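Local coordinates for protein transcriptional regulator (Rhodococcus sp., PDB 2O0Y) that probably binds DNA through a helix-turn-helix domain and regulates transcription as a member of the IclR family, at the interface of chains A and B. Sequence-based numbering; all coordinates share one arbitrary frame. Chains: chain A/B, Transcriptional regulator.

The interface of chains A and B. Residues chain A 118, 125-127, 143; chain B 80-81, 83.
The backbone carbonyl oxygen of B:Pro80 lies close to the alpha-carbon of A:Gly143, with no bond implied, where the first turn of the 3-10 helix 80-85 of chain B meets a loop of chain A. The glycine CA also packs against CB of B:Leu83, 4.1 Å away. The rest of the contact is apolar packing of the B:Pro80 ring and one leucine branch on the paired strands 113-120 and 123-130 of chain A. CB of the proline ring meets both methyls of A:Val125, CG2 at 3.8 Å and CG1 at 3.9 Å, the two side chains crossing nearly at right angles. The next ring carbon, CG, faces CD1 at the end of A:Ile118, 3.9 Å away. With CG1 of the isoleucine set between the backbone N and the carbonyl carbon (chi1 64°) and the chain extended beyond it, CD1 is carried to the ring. Two residues beyond A:Val125 on the same strand, A:Val127 lies side by side with the ring, pointing the same way, its CG1 4.0 Å from CB of B:Pro80, so the ring edge formed by CB and CG packs among three aliphatic side chains. B:Leu83, one helical turn on, sends CD1 over the backbone of A:Val127, 3.7 Å from its CA. B:Glu81 skirts the margin, its CA 3.7 Å from the carbonyl oxygen of A:Gly143. This small, largely hydrophobic patch, part of an asymmetric interface, docks a helical segment of one subunit on the C-terminal IclR domain of the other in the deposited two-chain assembly and, if that pairing is the biological one, may help set how the domains are placed.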
ATOM      1  N   ILE A 118       5.410 -11.568  -7.867  1.00 24.10           N
ATOM      2  CA  ILE A 118       5.600 -11.611  -9.309  1.00 24.84           C
ATOM      3  C   ILE A 118       7.098 -11.669  -9.571  1.00 25.55           C
ATOM      4  O   ILE A 118       7.918 -11.521  -8.635  1.00 24.91           O
ATOM      5  CB  ILE A 118       5.023 -10.362 -10.041  1.00 25.80           C
ATOM      6  CG1 ILE A 118       5.760  -9.111  -9.606  1.00 28.08           C
ATOM      7  CG2 ILE A 118       3.498 -10.271  -9.806  1.00 25.60           C
ATOM      8  CD1 ILE A 118       5.413  -7.866 -10.447  1.00 28.45           C
ATOM      9  N   VAL A 125       9.392 -10.741  -6.327  1.00 23.65           N
ATOM     10  CA  VAL A 125       9.085  -9.598  -5.442  1.00 25.48           C
ATOM     11  C   VAL A 125       7.657  -9.687  -4.995  1.00 24.85           C
ATOM     12  O   VAL A 125       6.794 -10.066  -5.762  1.00 24.94           O
ATOM     13  CB  VAL A 125       9.403  -8.226  -6.127  1.00 27.32           C
ATOM     14  CG1 VAL A 125       8.807  -8.176  -7.491  1.00 33.40           C
ATOM     15  CG2 VAL A 125       9.014  -7.022  -5.218  1.00 25.56           C
ATOM     16  N   VAL A 126       7.427  -9.382  -3.727  1.00 24.17           N
ATOM     17  CA  VAL A 126       6.117  -9.468  -3.161  1.00 23.60           C
ATOM     18  C   VAL A 126       5.451  -8.146  -3.457  1.00 23.12           C
ATOM     19  O   VAL A 126       6.026  -7.105  -3.213  1.00 23.05           O
ATOM     20  CB  VAL A 126       6.172  -9.589  -1.602  1.00 24.72           C
ATOM     21  CG1 VAL A 126       4.727  -9.627  -1.084  1.00 22.74           C
ATOM     22  CG2 VAL A 126       6.832 -10.911  -1.269  1.00 24.92           C
ATOM     23  N   VAL A 127       4.250  -8.201  -4.026  1.00 22.91           N
ATOM     24  CA  VAL A 127       3.519  -6.959  -4.393  1.00 22.94           C
ATOM     25  C   VAL A 127       2.210  -6.850  -3.627  1.00 25.02           C
ATOM     26  O   VAL A 127       1.584  -5.803  -3.663  1.00 23.51           O
ATOM     27  CB  VAL A 127       3.209  -6.876  -5.927  1.00 23.24           C
ATOM     28  CG1 VAL A 127       4.520  -6.876  -6.752  1.00 20.18           C
ATOM     29  CG2 VAL A 127       2.379  -8.065  -6.370  1.00 27.82           C
ATOM     30  N   GLY A 143       8.016  -5.309  -2.038  1.00 22.32           N
ATOM     31  CA  GLY A 143       8.762  -4.423  -2.997  1.00 20.53           C
ATOM     32  C   GLY A 143      10.255  -4.687  -3.057  1.00 24.13           C
ATOM     33  O   GLY A 143      10.958  -4.079  -3.829  1.00 23.99           O
TER
ATOM     34  N   PRO B  80       7.486  -2.450  -8.808  1.00 15.30           N
ATOM     35  CA  PRO B  80       7.332  -2.950  -7.428  1.00 15.52           C
ATOM     36  C   PRO B  80       8.334  -2.382  -6.461  1.00 16.68           C
ATOM     37  O   PRO B  80       8.080  -2.332  -5.255  1.00 15.82           O
ATOM     38  CB  PRO B  80       7.600  -4.468  -7.586  1.00 17.08           C
ATOM     39  CG  PRO B  80       7.335  -4.763  -9.037  1.00 18.53           C
ATOM     40  CD  PRO B  80       7.718  -3.520  -9.812  1.00 15.43           C
ATOM     41  N   GLU B  81       9.472  -1.884  -6.984  1.00 15.91           N
ATOM     42  CA  GLU B  81      10.429  -1.219  -6.087  1.00 17.38           C
ATOM     43  C   GLU B  81       9.766  -0.199  -5.233  1.00 17.37           C
ATOM     44  O   GLU B  81      10.073  -0.025  -4.056  1.00 16.09           O
ATOM     45  CB  GLU B  81      11.552  -0.562  -6.897  1.00 16.37           C
ATOM     46  CG  GLU B  81      12.522   0.372  -6.111  1.00 17.17           C
ATOM     47  CD  GLU B  81      13.643  -0.317  -5.386  1.00 22.99           C
ATOM     48  OE1 GLU B  81      13.607  -1.543  -5.280  1.00 19.38           O
ATOM     49  OE2 GLU B  81      14.558   0.387  -4.849  1.00 19.31           O
ATOM     50  N   LEU B  83       7.033   0.043  -3.924  1.00 16.54           N
ATOM     51  CA  LEU B  83       6.191  -0.508  -2.844  1.00 15.76           C
ATOM     52  C   LEU B  83       7.007  -0.691  -1.583  1.00 14.98           C
ATOM     53  O   LEU B  83       6.457  -0.876  -0.496  1.00 15.08           O
ATOM     54  CB  LEU B  83       5.618  -1.876  -3.276  1.00 15.68           C
ATOM     55  CG  LEU B  83       4.674  -1.890  -4.485  1.00 16.22           C
ATOM     56  CD1 LEU B  83       4.221  -3.340  -4.753  1.00 21.52           C
ATOM     57  CD2 LEU B  83       3.395  -0.974  -4.174  1.00 19.30           C
TER